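PDB 3LG0: ornithine aminotransferase from Plasmodium falciparum, which catalyses the pyridoxal-phosphate-dependent transfer of the delta-amino group of L-ornithine to 2-oxoglutarate, yielding glutamate semialdehyde and L-glutamate. Local coordinates for residues R47-L52 with L396-E401; R95-L100 with E305-L310; C123-Y128 with M281-P286; Q203-V208 with S377-T382. All coordinates share one frame; numbering follows the deposited sequence.

Contact 1 (R47-L52 with L396-E401); sequences RYYDFL and LDECTE
Two donors of one residue grip the carbonyl Leu396 O: Thr400 N in the helical bond at 2.9 Å and the hydroxyl Thr400 OG1, which lies in the carbonyl plane, at 2.7 Å. This folds the Thr400 side chain back onto its own helix, while Cys399 and Glu398 turn to strand 47-50. Cys399 SG, anti to its carbonyl carbon, sits 3.3 Å above the plane of the Tyr49 ring and over its centre, a sulfur-aromatic contact. The same sulfur meets Phe51 obliquely, with SG 3.4 Å from Phe51 CE1, so one atom touches both rings. At the Tyr49 tip, OH donates to Glu398 OE1 at 2.8 Å. The hydroxyl meets OE1 from above the carboxylate plane, 69° out of it, and carboxylate and ring planes are 86° apart. Leu396 CD2 touches the Phe51 edge at CZ, 4.1 Å away. At the strand end, Asp50 OD1 accepts from Leu52 N at 2.9 Å in an Asx turn and also takes Ser53 N. Cys399 and Phe51 both rest on Leu373 of the neighbouring strand 373-378. Helix 393-412 thus lies along one face of a mixed sheet, the alpha/beta layering of the smaller, N- and C-terminal part of the class-III aminotransferase fold.

Contact 2 (R95-L100 with E305-L310); sequences RYLTNL and EALKVL
Tyr96 CG is anti to its backbone N (chi1 178°), which sends the ring straight out from helix 88-101, whereas Leu307 CG lies beside its own N, anti to the carbonyl carbon, and reaches back from helix 297-312. Lys308 starts out like Leu307 and bends only at its last torsion (chi4 -57°), which brings its ammonium to the Tyr96 ring. The ring crosses both partners obliquely. Tyr96 CE2 lies 3.9 Å from Leu307 CB, and Tyr96 CE1 is 3.7 Å from Lys308 NZ. The phenol tip reaches the backbone of the second helix, with Tyr96 OH 3.7 Å from Lys308 N. Among the leucines one methyl makes both contacts: Leu307 CD1 presses on Leu97 CD2 at 3.4 Å, tighter than usual for two carbons, and touches Leu100 CD2 at 3.7 Å. Leu97 and Leu307 cross at about a right angle. Tyr96 bridges two helix segments, 95-100 and 305-310, whose axes come within 11.4 Å and run at 38° to each other. Leu97 also rests on Val106 and Met108 of strand 105-109, and Thr98 touches Tyr20 of the second subunit. The side chain of Leu307 is about 10 Å from that of Lys262, by similarity the lysine that carries pyridoxal phosphate. The result is largely apolar helix-helix packing, a lysine end at its rim, beside the central sheet of the large domain of a fold-type I aminotransferase.

Contact 3 (C123-Y128 with M281-P286); sequences CRKWGY and MLVLKP
Helix 112-129, one of the helices layered on the central mixed sheet of the large alpha/beta domain, receives here a type I beta turn running from Met281 to Leu284. The turn is closed by Leu284 N to Met281 O at 3.1 Å, and it offers Val283 to the helix. This valine is the centre of the tight part. Its CG1 methyl presses on the root of the Lys125 side chain, 3.5 Å from Lys125 CB, and just as closely on the helix backbone, 3.5 Å from Trp126 N. The other methyl, Val283 CG2, lies 3.7 Å from Trp126 CA and therefore covers the main chain, while the Trp126 indole leads away toward Leu229 of strand 229-233. Val283 chi1 is 127°, far from a staggered position. Leu122 and Glu129 of the same helix also touch the valine. The Lys125 methylenes belong to this close packing too: the chain, stretched out beyond CG, slides past Val283 in the opposite direction and lies along the turn until Lys125 CE is 3.2 Å from Val283 O.

The contact loosens only at the end of Lys125 and at Lys285. Lys125 NZ ends 3.8 Å from Lys285 N. Beyond it the loop leaves for the dimer partner, where Pro286 packs on Tyr25 of the second subunit. Lys285 instead bends at chi2 and curls back on its own turn, where Lys285 NZ makes a weak hydrogen bond of 3.4 Å to Leu282 O.

Contact 4 (Q203-V208 with S377-T382); sequences QGEAGV and SVHDKT
A beta hairpin of the small domain, turning between strands 373-378 and 382-385, meets the loop that follows strand 194-199 of the large domain. Val378 N donates to Thr382 O at 2.9 Å, with a weak return bond from Thr382 N to Val378 O, so both side chains stand side by side toward the loop. The loop is wound tightly round Gly204 O, which accepts from both Gly207 N and Val208 N. Val378 CG2, anti to its backbone N, carries the contact with Glu205. It lies 3.1 Å from Glu205 OE1 and 3.2 Å from Glu205 O, and it also covers one face of the His379 ring, toward the rim. The Glu205 chain bends at chi2 (62°) to lay its carboxylate across this methyl, its plane 74° from the imidazole. His379 NE2 stands 2.9 Å from Glu205 O. At Gly207, with phi at 111°, the hairpin comes close: Gly207 CA is 4.0 Å from Val378 CG1, and Thr382 CG2 is 3.9 Å from Gly207 O. Arg344 binds the carbonyls of Gly207 and Val208, and Glu288 of the second subunit accepts from His379 N. With the Glu205 side chain about 10 Å from that of Lys262, the probable cofactor lysine, this is a junction of two domains and two subunits, probably close to the aminotransferase active site.

Overall arrangement
Along the chain contact 1 encloses the other three: contact 3 is nested inside contact 2, while contact 4 crosses both. Contacts 1 and 4 reach the same mixed sheet, built from N- and C-terminal strands, where 47-50 and 373-378 are neighbours; their centres are 19 Å apart. Contacts 2 and 3 belong to the large domain, with centres 25 Å apart, and contacts 1 and 3 are the most distant pair, at 45 Å between centres on opposite sides of the chain's centre. Contact 4 joins the domains. The small domain thus comes from both chain ends, with the large one between them in sequence. Contacts 2, 3 and 4 touch the second subunit, which Leu52 of segment 47-52 also reaches.

Contact 1 (R47-L52 with L396-E401)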
# COMPACT_ATOMS: atom_id res chain seq x y z
N ARG A 47 11.13 24.99 14.51
CA ARG A 47 9.79 24.44 14.60
C ARG A 47 8.88 25.08 13.56
O ARG A 47 8.98 26.27 13.29
CB ARG A 47 9.22 24.68 16.00
CG ARG A 47 7.79 24.20 16.16
CD ARG A 47 7.22 24.58 17.52
NE ARG A 47 6.76 25.95 17.54
CZ ARG A 47 6.19 26.53 18.60
NH1 ARG A 47 6.02 25.84 19.72
NH2 ARG A 47 5.79 27.80 18.53
N TYR A 48 8.01 24.27 12.97
CA TYR A 48 7.08 24.78 11.96
C TYR A 48 5.67 24.28 12.21
O TYR A 48 5.45 23.17 12.71
CB TYR A 48 7.51 24.35 10.55
CG TYR A 48 8.96 24.55 10.19
CD1 TYR A 48 9.94 23.66 10.63
CD2 TYR A 48 9.36 25.62 9.39
CE1 TYR A 48 11.27 23.83 10.29
CE2 TYR A 48 10.69 25.80 9.05
CZ TYR A 48 11.64 24.90 9.50
OH TYR A 48 12.96 25.05 9.16
N TYR A 49 4.70 25.10 11.85
CA TYR A 49 3.33 24.64 11.77
C TYR A 49 3.22 23.77 10.52
O TYR A 49 3.61 24.19 9.42
CB TYR A 49 2.37 25.82 11.64
CG TYR A 49 2.05 26.54 12.94
CD1 TYR A 49 2.63 27.76 13.25
CD2 TYR A 49 1.14 25.99 13.85
CE1 TYR A 49 2.33 28.42 14.45
CE2 TYR A 49 0.83 26.64 15.04
CZ TYR A 49 1.43 27.85 15.33
OH TYR A 49 1.13 28.49 16.52
N ASP A 50 2.70 22.56 10.70
CA ASP A 50 2.46 21.66 9.57
C ASP A 50 1.11 21.97 8.95
O ASP A 50 0.08 21.64 9.53
CB ASP A 50 2.46 20.20 10.03
CG ASP A 50 2.32 19.22 8.87
OD1 ASP A 50 1.92 19.65 7.77
OD2 ASP A 50 2.63 18.03 9.07
N PHE A 51 1.12 22.58 7.77
CA PHE A 51 -0.12 22.96 7.11
C PHE A 51 -0.50 22.06 5.94
O PHE A 51 -1.39 22.40 5.14
CB PHE A 51 -0.14 24.46 6.75
CG PHE A 51 -0.98 25.27 7.69
CD1 PHE A 51 -0.67 25.30 9.05
CD2 PHE A 51 -2.11 25.93 7.26
CE1 PHE A 51 -1.45 26.01 9.94
CE2 PHE A 51 -2.90 26.65 8.15
CZ PHE A 51 -2.58 26.69 9.49
N LEU A 52 0.16 20.90 5.88
CA LEU A 52 -0.18 19.85 4.94
C LEU A 52 -0.85 18.67 5.64
O LEU A 52 -1.75 18.05 5.11
CB LEU A 52 1.07 19.38 4.22
CG LEU A 52 0.82 18.72 2.88
CD1 LEU A 52 0.06 19.69 2.01
CD2 LEU A 52 2.13 18.32 2.24
N LEU A 396 -4.30 29.32 15.21
CA LEU A 396 -4.79 29.71 13.88
C LEU A 396 -4.64 31.21 13.66
O LEU A 396 -4.50 31.67 12.52
CB LEU A 396 -6.24 29.30 13.68
CG LEU A 396 -6.53 27.89 13.17
CD1 LEU A 396 -8.03 27.69 13.05
CD2 LEU A 396 -5.86 27.66 11.83
N ASP A 397 -4.68 31.96 14.75
CA ASP A 397 -4.47 33.39 14.68
C ASP A 397 -3.01 33.66 14.31
O ASP A 397 -2.71 34.47 13.43
CB ASP A 397 -4.84 34.07 16.01
CG ASP A 397 -6.36 34.12 16.24
OD1 ASP A 397 -7.13 34.06 15.26
OD2 ASP A 397 -6.77 34.24 17.42
N GLU A 398 -2.10 32.95 14.97
CA GLU A 398 -0.69 33.11 14.67
C GLU A 398 -0.42 32.72 13.22
O GLU A 398 0.34 33.39 12.52
CB GLU A 398 0.14 32.24 15.59
CG GLU A 398 1.63 32.45 15.38
CD GLU A 398 2.45 31.66 16.37
OE1 GLU A 398 1.84 31.07 17.29
OE2 GLU A 398 3.69 31.64 16.22
N CYS A 399 -1.06 31.65 12.76
CA CYS A 399 -0.84 31.18 11.40
C CYS A 399 -1.39 32.17 10.40
O CYS A 399 -0.82 32.36 9.33
CB CYS A 399 -1.46 29.80 11.18
SG CYS A 399 -0.55 28.52 12.03
N THR A 400 -2.49 32.81 10.77
CA THR A 400 -3.03 33.90 9.96
C THR A 400 -2.01 35.03 9.79
O THR A 400 -1.81 35.54 8.68
CB THR A 400 -4.33 34.44 10.58
OG1 THR A 400 -5.31 33.39 10.61
CG2 THR A 400 -4.87 35.61 9.77
N GLU A 401 -1.34 35.41 10.88
CA GLU A 401 -0.30 36.44 10.81
C GLU A 401 0.73 36.00 9.78
O GLU A 401 1.17 36.78 8.93
CB GLU A 401 0.40 36.63 12.16
CG GLU A 401 -0.51 36.87 13.35
CD GLU A 401 -0.69 38.34 13.68
OE1 GLU A 401 -0.92 39.13 12.74
OE2 GLU A 401 -0.59 38.70 14.87

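Contact 2 (R95-L100 with E305-L310)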
# COMPACT_ATOMS: atom_id res chain seq x y z
N ARG A 95 -16.65 -4.35 12.42
CA ARG A 95 -17.85 -4.08 13.20
C ARG A 95 -17.86 -2.63 13.64
O ARG A 95 -18.86 -1.95 13.47
CB ARG A 95 -17.91 -5.01 14.42
CG ARG A 95 -19.16 -4.84 15.27
CD ARG A 95 -19.25 -5.93 16.32
NE ARG A 95 -18.07 -5.95 17.19
CZ ARG A 95 -17.84 -6.88 18.11
NH1 ARG A 95 -18.69 -7.88 18.29
NH2 ARG A 95 -16.75 -6.81 18.86
N TYR A 96 -16.75 -2.17 14.22
CA TYR A 96 -16.64 -0.77 14.63
C TYR A 96 -16.96 0.21 13.49
O TYR A 96 -17.78 1.11 13.67
CB TYR A 96 -15.26 -0.48 15.22
CG TYR A 96 -15.11 0.97 15.60
CD1 TYR A 96 -15.47 1.42 16.87
CD2 TYR A 96 -14.64 1.90 14.69
CE1 TYR A 96 -15.37 2.75 17.22
CE2 TYR A 96 -14.52 3.24 15.03
CZ TYR A 96 -14.89 3.66 16.29
OH TYR A 96 -14.78 4.99 16.63
N LEU A 97 -16.34 0.03 12.32
CA LEU A 97 -16.52 1.00 11.24
C LEU A 97 -17.90 0.99 10.63
O LEU A 97 -18.42 2.05 10.27
CB LEU A 97 -15.50 0.79 10.11
CG LEU A 97 -14.05 1.20 10.33
CD1 LEU A 97 -13.22 0.75 9.13
CD2 LEU A 97 -13.93 2.69 10.54
N THR A 98 -18.47 -0.20 10.46
CA THR A 98 -19.78 -0.31 9.82
C THR A 98 -20.83 0.35 10.70
O THR A 98 -21.68 1.11 10.22
CB THR A 98 -20.18 -1.78 9.54
OG1 THR A 98 -19.96 -2.57 10.71
CG2 THR A 98 -19.36 -2.36 8.38
N ASN A 99 -20.76 0.05 12.00
CA ASN A 99 -21.67 0.68 12.97
C ASN A 99 -21.53 2.19 12.99
O ASN A 99 -22.51 2.91 12.88
CB ASN A 99 -21.49 0.09 14.37
CG ASN A 99 -22.00 -1.36 14.48
OD1 ASN A 99 -22.82 -1.82 13.67
ND2 ASN A 99 -21.50 -2.09 15.48
N LEU A 100 -20.29 2.67 13.10
CA LEU A 100 -20.02 4.10 13.10
C LEU A 100 -20.61 4.85 11.92
O LEU A 100 -21.21 5.92 12.09
CB LEU A 100 -18.52 4.35 13.16
CG LEU A 100 -18.08 5.81 13.25
CD1 LEU A 100 -18.72 6.52 14.45
CD2 LEU A 100 -16.56 5.89 13.33
N GLU A 305 -8.58 2.73 17.06
CA GLU A 305 -8.11 3.72 18.01
C GLU A 305 -8.00 5.12 17.39
O GLU A 305 -8.31 6.11 18.05
CB GLU A 305 -6.77 3.32 18.64
CG GLU A 305 -6.30 4.32 19.68
CD GLU A 305 -7.28 4.44 20.85
OE1 GLU A 305 -7.97 3.45 21.14
OE2 GLU A 305 -7.37 5.53 21.46
N ALA A 306 -7.59 5.19 16.13
CA ALA A 306 -7.45 6.48 15.47
C ALA A 306 -8.79 7.20 15.36
O ALA A 306 -8.86 8.41 15.48
CB ALA A 306 -6.80 6.30 14.09
N LEU A 307 -9.86 6.45 15.10
CA LEU A 307 -11.18 7.05 14.97
C LEU A 307 -11.75 7.38 16.36
O LEU A 307 -12.42 8.39 16.54
CB LEU A 307 -12.14 6.15 14.17
CG LEU A 307 -11.89 6.03 12.65
CD1 LEU A 307 -13.16 5.68 11.91
CD2 LEU A 307 -11.33 7.32 12.11
N LYS A 308 -11.46 6.53 17.34
CA LYS A 308 -11.84 6.83 18.71
C LYS A 308 -11.22 8.15 19.17
O LYS A 308 -11.89 8.97 19.79
CB LYS A 308 -11.41 5.71 19.67
CG LYS A 308 -12.37 4.53 19.75
CD LYS A 308 -11.87 3.54 20.76
CE LYS A 308 -12.42 2.13 20.54
NZ LYS A 308 -13.92 2.07 20.55
N VAL A 309 -9.94 8.35 18.87
CA VAL A 309 -9.28 9.61 19.21
C VAL A 309 -9.96 10.79 18.51
O VAL A 309 -10.23 11.82 19.13
CB VAL A 309 -7.77 9.55 18.87
CG1 VAL A 309 -7.18 10.94 18.78
CG2 VAL A 309 -7.04 8.72 19.91
N LEU A 310 -10.23 10.65 17.23
CA LEU A 310 -10.86 11.73 16.49
C LEU A 310 -12.18 12.15 17.14
O LEU A 310 -12.52 13.34 17.22
CB LEU A 310 -11.11 11.29 15.06
CG LEU A 310 -11.49 12.40 14.08
CD1 LEU A 310 -10.21 13.01 13.52
CD2 LEU A 310 -12.35 11.83 12.96

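Contact 3 (C123-Y128 with M281-P286)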
# COMPACT_ATOMS: atom_id res chain seq x y z
N CYS A 123 -17.85 -1.36 -8.55
CA CYS A 123 -18.89 -0.67 -9.30
C CYS A 123 -19.27 -1.40 -10.57
O CYS A 123 -20.45 -1.57 -10.86
CB CYS A 123 -18.44 0.75 -9.65
SG CYS A 123 -18.43 1.86 -8.23
N ARG A 124 -18.28 -1.83 -11.34
CA ARG A 124 -18.54 -2.50 -12.60
C ARG A 124 -19.17 -3.86 -12.40
O ARG A 124 -20.05 -4.26 -13.15
CB ARG A 124 -17.27 -2.62 -13.43
CG ARG A 124 -16.73 -1.27 -13.88
CD ARG A 124 -15.76 -1.39 -15.06
NE ARG A 124 -15.49 -0.07 -15.60
CZ ARG A 124 -14.35 0.59 -15.41
NH1 ARG A 124 -13.37 0.04 -14.71
NH2 ARG A 124 -14.20 1.81 -15.94
N LYS A 125 -18.72 -4.57 -11.37
CA LYS A 125 -19.26 -5.89 -11.06
C LYS A 125 -20.70 -5.80 -10.55
O LYS A 125 -21.49 -6.69 -10.81
CB LYS A 125 -18.36 -6.63 -10.06
CG LYS A 125 -18.57 -8.15 -10.06
CD LYS A 125 -17.42 -8.87 -9.37
CE LYS A 125 -17.64 -10.38 -9.31
NZ LYS A 125 -16.53 -11.08 -8.57
N TRP A 126 -21.03 -4.74 -9.83
CA TRP A 126 -22.42 -4.51 -9.48
C TRP A 126 -23.20 -4.13 -10.75
O TRP A 126 -24.37 -4.48 -10.90
CB TRP A 126 -22.54 -3.39 -8.46
CG TRP A 126 -23.95 -2.95 -8.22
CD1 TRP A 126 -24.79 -3.40 -7.25
CD2 TRP A 126 -24.69 -1.95 -8.96
NE1 TRP A 126 -26.00 -2.74 -7.33
CE2 TRP A 126 -25.96 -1.86 -8.38
CE3 TRP A 126 -24.38 -1.13 -10.05
CZ2 TRP A 126 -26.94 -0.98 -8.85
CZ3 TRP A 126 -25.35 -0.27 -10.52
CH2 TRP A 126 -26.62 -0.20 -9.92
N GLY A 127 -22.53 -3.42 -11.66
CA GLY A 127 -23.13 -3.07 -12.93
C GLY A 127 -23.60 -4.29 -13.69
O GLY A 127 -24.73 -4.33 -14.19
N TYR A 128 -22.74 -5.29 -13.78
CA TYR A 128 -23.03 -6.50 -14.54
C TYR A 128 -24.01 -7.42 -13.82
O TYR A 128 -24.95 -7.93 -14.42
CB TYR A 128 -21.75 -7.27 -14.86
CG TYR A 128 -20.74 -6.48 -15.65
CD1 TYR A 128 -21.10 -5.83 -16.83
CD2 TYR A 128 -19.42 -6.38 -15.22
CE1 TYR A 128 -20.17 -5.10 -17.55
CE2 TYR A 128 -18.49 -5.66 -15.94
CZ TYR A 128 -18.87 -5.02 -17.10
OH TYR A 128 -17.93 -4.29 -17.81
N MET A 281 -21.90 -4.69 -1.86
CA MET A 281 -20.68 -5.38 -1.44
C MET A 281 -20.65 -6.88 -1.77
O MET A 281 -19.61 -7.40 -2.12
CB MET A 281 -20.43 -5.17 0.05
CG MET A 281 -19.02 -5.56 0.49
SD MET A 281 -17.75 -4.35 0.04
CE MET A 281 -17.84 -3.25 1.46
N LEU A 282 -21.79 -7.56 -1.66
CA LEU A 282 -21.80 -9.01 -1.82
C LEU A 282 -21.60 -9.44 -3.27
O LEU A 282 -21.52 -10.62 -3.59
CB LEU A 282 -23.08 -9.61 -1.25
CG LEU A 282 -23.11 -9.57 0.27
CD1 LEU A 282 -24.50 -9.95 0.80
CD2 LEU A 282 -22.01 -10.48 0.83
N VAL A 283 -21.51 -8.44 -4.13
CA VAL A 283 -21.25 -8.64 -5.54
C VAL A 283 -19.83 -9.19 -5.72
O VAL A 283 -19.53 -9.85 -6.72
CB VAL A 283 -21.46 -7.29 -6.28
CG1 VAL A 283 -20.26 -6.90 -7.13
CG2 VAL A 283 -22.79 -7.29 -7.05
N LEU A 284 -18.96 -8.92 -4.74
CA LEU A 284 -17.59 -9.44 -4.74
C LEU A 284 -17.56 -10.85 -4.17
O LEU A 284 -18.15 -11.13 -3.12
CB LEU A 284 -16.69 -8.54 -3.91
CG LEU A 284 -16.45 -7.11 -4.41
CD1 LEU A 284 -15.89 -6.26 -3.30
CD2 LEU A 284 -15.50 -7.14 -5.58
N LYS A 285 -16.88 -11.76 -4.87
CA LYS A 285 -16.87 -13.16 -4.44
C LYS A 285 -15.52 -13.60 -3.85
O LYS A 285 -14.48 -13.04 -4.18
CB LYS A 285 -17.28 -14.09 -5.60
CG LYS A 285 -18.56 -13.69 -6.31
CD LYS A 285 -19.76 -13.73 -5.37
CE LYS A 285 -21.04 -13.28 -6.10
NZ LYS A 285 -22.27 -13.44 -5.26
N PRO A 286 -15.56 -14.61 -2.97
CA PRO A 286 -14.29 -15.11 -2.44
C PRO A 286 -13.43 -15.60 -3.59
O PRO A 286 -13.80 -16.54 -4.28
CB PRO A 286 -14.71 -16.27 -1.53
CG PRO A 286 -16.14 -15.95 -1.15
CD PRO A 286 -16.72 -15.29 -2.37

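Contact 4 (Q203-V208 with S377-T382)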
# COMPACT_ATOMS: atom_id res chain seq x y z
N GLN A 203 -13.24 18.93 -4.25
CA GLN A 203 -12.14 18.51 -5.09
C GLN A 203 -10.81 18.94 -4.50
O GLN A 203 -10.59 20.12 -4.29
CB GLN A 203 -12.30 19.06 -6.50
CG GLN A 203 -13.33 18.32 -7.34
CD GLN A 203 -13.18 18.64 -8.81
OE1 GLN A 203 -12.98 19.80 -9.19
NE2 GLN A 203 -13.28 17.62 -9.65
N GLY A 204 -9.94 17.98 -4.23
CA GLY A 204 -8.67 18.26 -3.59
C GLY A 204 -7.60 18.64 -4.59
O GLY A 204 -7.11 19.77 -4.61
N GLU A 205 -7.23 17.67 -5.42
CA GLU A 205 -6.18 17.85 -6.41
C GLU A 205 -6.45 19.02 -7.38
O GLU A 205 -5.51 19.61 -7.91
CB GLU A 205 -5.94 16.55 -7.18
CG GLU A 205 -4.77 16.61 -8.18
CD GLU A 205 -3.42 16.89 -7.52
OE1 GLU A 205 -2.47 17.27 -8.24
OE2 GLU A 205 -3.30 16.73 -6.28
N ALA A 206 -7.71 19.35 -7.60
CA ALA A 206 -8.04 20.46 -8.50
C ALA A 206 -7.78 21.81 -7.85
O ALA A 206 -7.86 22.85 -8.50
CB ALA A 206 -9.48 20.37 -8.99
N GLY A 207 -7.49 21.79 -6.55
CA GLY A 207 -7.17 23.02 -5.84
C GLY A 207 -8.22 23.41 -4.84
O GLY A 207 -8.49 24.59 -4.64
N VAL A 208 -8.81 22.43 -4.18
CA VAL A 208 -9.86 22.68 -3.19
C VAL A 208 -11.06 23.42 -3.81
O VAL A 208 -11.32 24.59 -3.50
CB VAL A 208 -9.31 23.39 -1.95
CG1 VAL A 208 -10.40 23.54 -0.89
CG2 VAL A 208 -8.12 22.61 -1.38
N SER A 377 2.38 23.38 -2.94
CA SER A 377 1.44 23.82 -3.97
C SER A 377 1.01 22.68 -4.88
O SER A 377 1.82 21.84 -5.28
CB SER A 377 2.04 24.95 -4.81
OG SER A 377 3.35 24.64 -5.24
N VAL A 378 -0.28 22.65 -5.19
CA VAL A 378 -0.79 21.79 -6.24
C VAL A 378 -0.86 22.58 -7.55
O VAL A 378 -1.24 23.75 -7.58
CB VAL A 378 -2.17 21.22 -5.88
CG1 VAL A 378 -3.24 22.30 -5.96
CG2 VAL A 378 -2.50 20.07 -6.81
N HIS A 379 -0.48 21.93 -8.64
CA HIS A 379 -0.42 22.61 -9.92
C HIS A 379 0.38 23.89 -9.76
O HIS A 379 1.23 24.01 -8.88
CB HIS A 379 -1.83 22.90 -10.43
CG HIS A 379 -2.70 21.68 -10.53
ND1 HIS A 379 -2.27 20.51 -11.13
CD2 HIS A 379 -3.96 21.44 -10.11
CE1 HIS A 379 -3.23 19.61 -11.08
NE2 HIS A 379 -4.27 20.14 -10.46
N ASP A 380 0.09 24.87 -10.60
CA ASP A 380 0.92 26.06 -10.64
C ASP A 380 0.36 27.21 -9.79
O ASP A 380 0.97 28.27 -9.69
CB ASP A 380 1.06 26.53 -12.09
CG ASP A 380 1.07 25.37 -13.08
OD1 ASP A 380 1.67 24.32 -12.75
OD2 ASP A 380 0.48 25.50 -14.18
N LYS A 381 -0.80 27.01 -9.18
CA LYS A 381 -1.58 28.13 -8.69
C LYS A 381 -1.95 28.09 -7.22
O LYS A 381 -2.01 29.13 -6.58
CB LYS A 381 -2.88 28.24 -9.50
CG LYS A 381 -2.73 28.00 -10.99
CD LYS A 381 -4.09 27.84 -11.65
CE LYS A 381 -3.95 27.27 -13.06
NZ LYS A 381 -5.24 26.70 -13.54
N THR A 382 -2.22 26.90 -6.69
CA THR A 382 -2.88 26.78 -5.40
C THR A 382 -1.98 26.24 -4.29
O THR A 382 -1.21 25.32 -4.50
CB THR A 382 -4.18 25.93 -5.51
OG1 THR A 382 -5.08 26.55 -6.42
CG2 THR A 382 -4.87 25.85 -4.17